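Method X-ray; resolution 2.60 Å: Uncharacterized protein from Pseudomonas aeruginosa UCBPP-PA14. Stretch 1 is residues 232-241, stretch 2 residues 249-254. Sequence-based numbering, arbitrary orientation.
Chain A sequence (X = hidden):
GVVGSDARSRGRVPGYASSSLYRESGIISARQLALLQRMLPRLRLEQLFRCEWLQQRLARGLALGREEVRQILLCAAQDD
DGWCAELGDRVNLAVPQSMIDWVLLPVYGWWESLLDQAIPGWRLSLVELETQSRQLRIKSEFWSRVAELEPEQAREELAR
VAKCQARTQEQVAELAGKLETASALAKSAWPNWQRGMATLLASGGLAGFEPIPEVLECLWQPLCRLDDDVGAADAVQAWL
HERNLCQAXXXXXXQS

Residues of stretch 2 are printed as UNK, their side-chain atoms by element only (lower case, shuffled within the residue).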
# COMPACT_ATOMS: atom_id res chain seq x y z
N ALA A 232 -17.81 33.23 5.70
CA ALA A 232 -17.66 32.68 4.35
C ALA A 232 -17.40 31.18 4.40
O ALA A 232 -17.86 30.44 3.54
CB ALA A 232 -16.55 33.40 3.60
N ALA A 233 -16.65 30.75 5.41
CA ALA A 233 -16.30 29.34 5.56
C ALA A 233 -17.52 28.46 5.77
O ALA A 233 -17.78 27.53 5.00
CB ALA A 233 -15.31 29.14 6.70
N ASP A 234 -18.27 28.74 6.83
CA ASP A 234 -19.44 27.94 7.17
C ASP A 234 -20.51 28.04 6.09
O ASP A 234 -21.38 27.19 5.99
CB ASP A 234 -20.00 28.31 8.55
CG ASP A 234 -20.74 29.63 8.53
OD1 ASP A 234 -20.37 30.50 7.71
OD2 ASP A 234 -21.69 29.80 9.34
N ALA A 235 -20.44 29.08 5.28
CA ALA A 235 -21.35 29.21 4.15
C ALA A 235 -21.05 28.16 3.09
O ALA A 235 -21.97 27.67 2.42
CB ALA A 235 -21.28 30.60 3.56
N VAL A 236 -19.79 27.81 2.91
CA VAL A 236 -19.48 26.74 1.97
C VAL A 236 -19.66 25.40 2.67
O VAL A 236 -20.02 24.41 2.04
CB VAL A 236 -18.06 26.85 1.33
CG1 VAL A 236 -17.56 28.28 1.37
CG2 VAL A 236 -17.08 25.91 1.99
N GLN A 237 -19.44 25.37 3.97
CA GLN A 237 -19.73 24.16 4.73
C GLN A 237 -21.19 23.80 4.55
O GLN A 237 -21.51 22.68 4.16
CB GLN A 237 -19.39 24.34 6.22
CG GLN A 237 -19.27 23.04 7.00
CD GLN A 237 -20.60 22.56 7.56
OE1 GLN A 237 -21.60 23.28 7.51
NE2 GLN A 237 -20.61 21.35 8.10
N ALA A 238 -22.07 24.77 4.78
CA ALA A 238 -23.51 24.57 4.67
C ALA A 238 -23.92 24.12 3.28
O ALA A 238 -24.79 23.27 3.12
CB ALA A 238 -24.24 25.83 5.05
N TRP A 239 -23.30 24.72 2.26
CA TRP A 239 -23.63 24.40 0.88
C TRP A 239 -23.34 22.93 0.60
O TRP A 239 -24.17 22.22 0.04
CB TRP A 239 -22.84 25.28 -0.08
CG TRP A 239 -23.35 25.25 -1.47
CD1 TRP A 239 -24.32 26.05 -2.00
CD2 TRP A 239 -22.92 24.39 -2.54
NE1 TRP A 239 -24.53 25.74 -3.32
CE2 TRP A 239 -23.68 24.73 -3.68
CE3 TRP A 239 -21.98 23.37 -2.64
CZ2 TRP A 239 -23.52 24.08 -4.89
CZ3 TRP A 239 -21.82 22.73 -3.85
CH2 TRP A 239 -22.59 23.09 -4.97
N LEU A 240 -22.15 22.49 0.99
CA LEU A 240 -21.71 21.13 0.73
C LEU A 240 -22.58 20.18 1.50
O LEU A 240 -23.02 19.15 0.98
CB LEU A 240 -20.26 20.94 1.17
CG LEU A 240 -19.20 21.76 0.44
CD1 LEU A 240 -17.83 21.56 1.09
CD2 LEU A 240 -19.16 21.37 -1.01
N HIS A 241 -22.83 20.52 2.75
CA HIS A 241 -23.63 19.69 3.64
C HIS A 241 -25.04 19.42 3.09
O HIS A 241 -25.47 18.28 3.02
CB HIS A 241 -23.71 20.33 5.02
CG HIS A 241 -24.20 19.40 6.08
ND1 HIS A 241 -25.20 19.74 6.96
CD2 HIS A 241 -23.84 18.14 6.39
CE1 HIS A 241 -25.42 18.73 7.78
NE2 HIS A 241 -24.61 17.74 7.45
N UNK A 249 -20.28 17.37 11.09
CA UNK A 249 -19.23 17.87 11.97
C UNK A 249 -17.93 18.26 11.27
O UNK A 249 -16.98 18.66 11.94
c UNK A 249 -18.93 16.85 13.06
c UNK A 249 -20.10 16.60 13.98
c UNK A 249 -20.69 17.89 14.52
o UNK A 249 -19.96 18.80 14.90
n UNK A 249 -22.02 17.97 14.55
N UNK A 250 -17.89 18.14 9.95
CA UNK A 250 -16.75 18.64 9.18
C UNK A 250 -16.69 20.15 9.34
O UNK A 250 -17.67 20.83 9.08
o UNK A 250 -15.53 16.39 8.08
o UNK A 250 -16.88 16.34 6.34
c UNK A 250 -16.92 18.30 7.70
c UNK A 250 -16.41 16.91 7.36
N UNK A 251 -15.56 20.68 9.80
CA UNK A 251 -15.39 22.12 9.96
C UNK A 251 -14.36 22.65 8.98
O UNK A 251 -13.24 22.16 8.94
c UNK A 251 -14.76 23.93 11.64
c UNK A 251 -13.62 25.78 12.02
c UNK A 251 -14.97 22.47 11.40
c UNK A 251 -15.63 24.96 11.72
n UNK A 251 -13.50 24.48 11.83
n UNK A 251 -14.90 26.10 11.96
N UNK A 252 -14.73 23.64 8.18
CA UNK A 252 -13.78 24.26 7.25
C UNK A 252 -13.34 25.63 7.75
O UNK A 252 -14.05 26.28 8.53
c UNK A 252 -15.49 20.59 4.18
c UNK A 252 -14.40 24.37 5.86
c UNK A 252 -14.18 21.02 4.14
c UNK A 252 -16.45 21.39 4.77
c UNK A 252 -14.78 23.06 5.27
c UNK A 252 -13.82 22.24 4.68
c UNK A 252 -16.09 22.62 5.31
N UNK A 253 -12.17 26.07 7.30
CA UNK A 253 -11.64 27.37 7.70
C UNK A 253 -10.47 27.78 6.81
O UNK A 253 -10.00 26.98 6.01
c UNK A 253 -7.60 26.37 9.74
c UNK A 253 -10.09 25.17 9.74
c UNK A 253 -7.72 25.02 10.00
c UNK A 253 -8.96 24.41 10.00
o UNK A 253 -6.59 24.28 10.26
c UNK A 253 -11.23 27.35 9.18
c UNK A 253 -8.74 27.12 9.48
c UNK A 253 -10.00 26.53 9.48
N UNK A 254 -10.02 29.02 6.95
CA UNK A 254 -8.92 29.54 6.13
C UNK A 254 -7.81 30.14 6.99
O UNK A 254 -8.07 30.95 7.88
c UNK A 254 -7.43 32.11 4.60
c UNK A 254 -8.34 31.14 4.27
c UNK A 254 -8.03 29.69 0.79
c UNK A 254 -6.93 30.47 0.40
n UNK A 254 -6.58 32.34 3.55
c UNK A 254 -9.43 30.59 5.14
c UNK A 254 -6.92 31.51 2.51
c UNK A 254 -8.03 30.75 2.93
c UNK A 254 -6.36 31.39 1.25
c UNK A 254 -8.58 29.82 2.04

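Position 249 carries five side-chain atoms: a chain of three carbons, the third bonded to one oxygen and one nitrogen. This is a carboxamide on a two-methylene arm, which identifies Gln 249. Its CA-to-CB bond points away from the helix, and the side chain makes no contact with stretch 1.

At position 250 there are four side-chain atoms, two carbons with two oxygens on the second. A carboxylate one methylene from the backbone makes this Asp 250. The side chain leaves sideways without contacting the helix. The backbone is what reaches stretch 1: Gln 237 NE2 donates a hydrogen bond to Asp 250 O over 3.1 Å, with an N-H...O angle of 139°, so the bond is appreciably bent.

Position 251 has one carbon followed by a five-membered ring of three carbons and two nitrogens, an imidazole, and is therefore His 251. Here the strand begins. The CA-to-CB bond points away from the helix, and the ring makes no contact with it.

At position 252 a single carbon leads to a ring of six carbons with no further substituent, which can only be Phe 252. Its CA-to-CB bond turns toward the helix, and chi1 is in the m well at -60°. Gln 237 CG lies at the ring edge, near its plane, 3.6 Å from Phe 252 CD2, while Leu 240 CD1 approaches Phe 252 CE2 obliquely at 3.9 Å. The backbone contributes as well, with Phe 252 O 3.6 Å from Ala 233 CB.

Position 253 also has one carbon and a six-carbon ring, but the ring bears an oxygen: Tyr 253. Its side chain starts away from the helix, leaving the backbone to make the contact, with Tyr 253 CA 4.2 Å from Ala 233 CB.

The last position, 254, has one carbon and then fused five- and six-membered rings holding eight carbons and one nitrogen, the indole of Trp 254. Although CA-to-CB points toward the helix, the end of the side chain leads away, and it stays beyond contact distance.

The strand runs at 140° to the helix, their axes approaching to 7.3 Å. The small side chain of Ala 233 meets the backbone at Phe 252 and Tyr 253; one turn on, Gln 237 combines packing by its aliphatic portion with a hydrogen bond from its amide. Leu 240 extends the apolar surface along Phe 252, the residue with the largest area covered in this contact.

Stretch 2, residues 249-254: QDHFYW
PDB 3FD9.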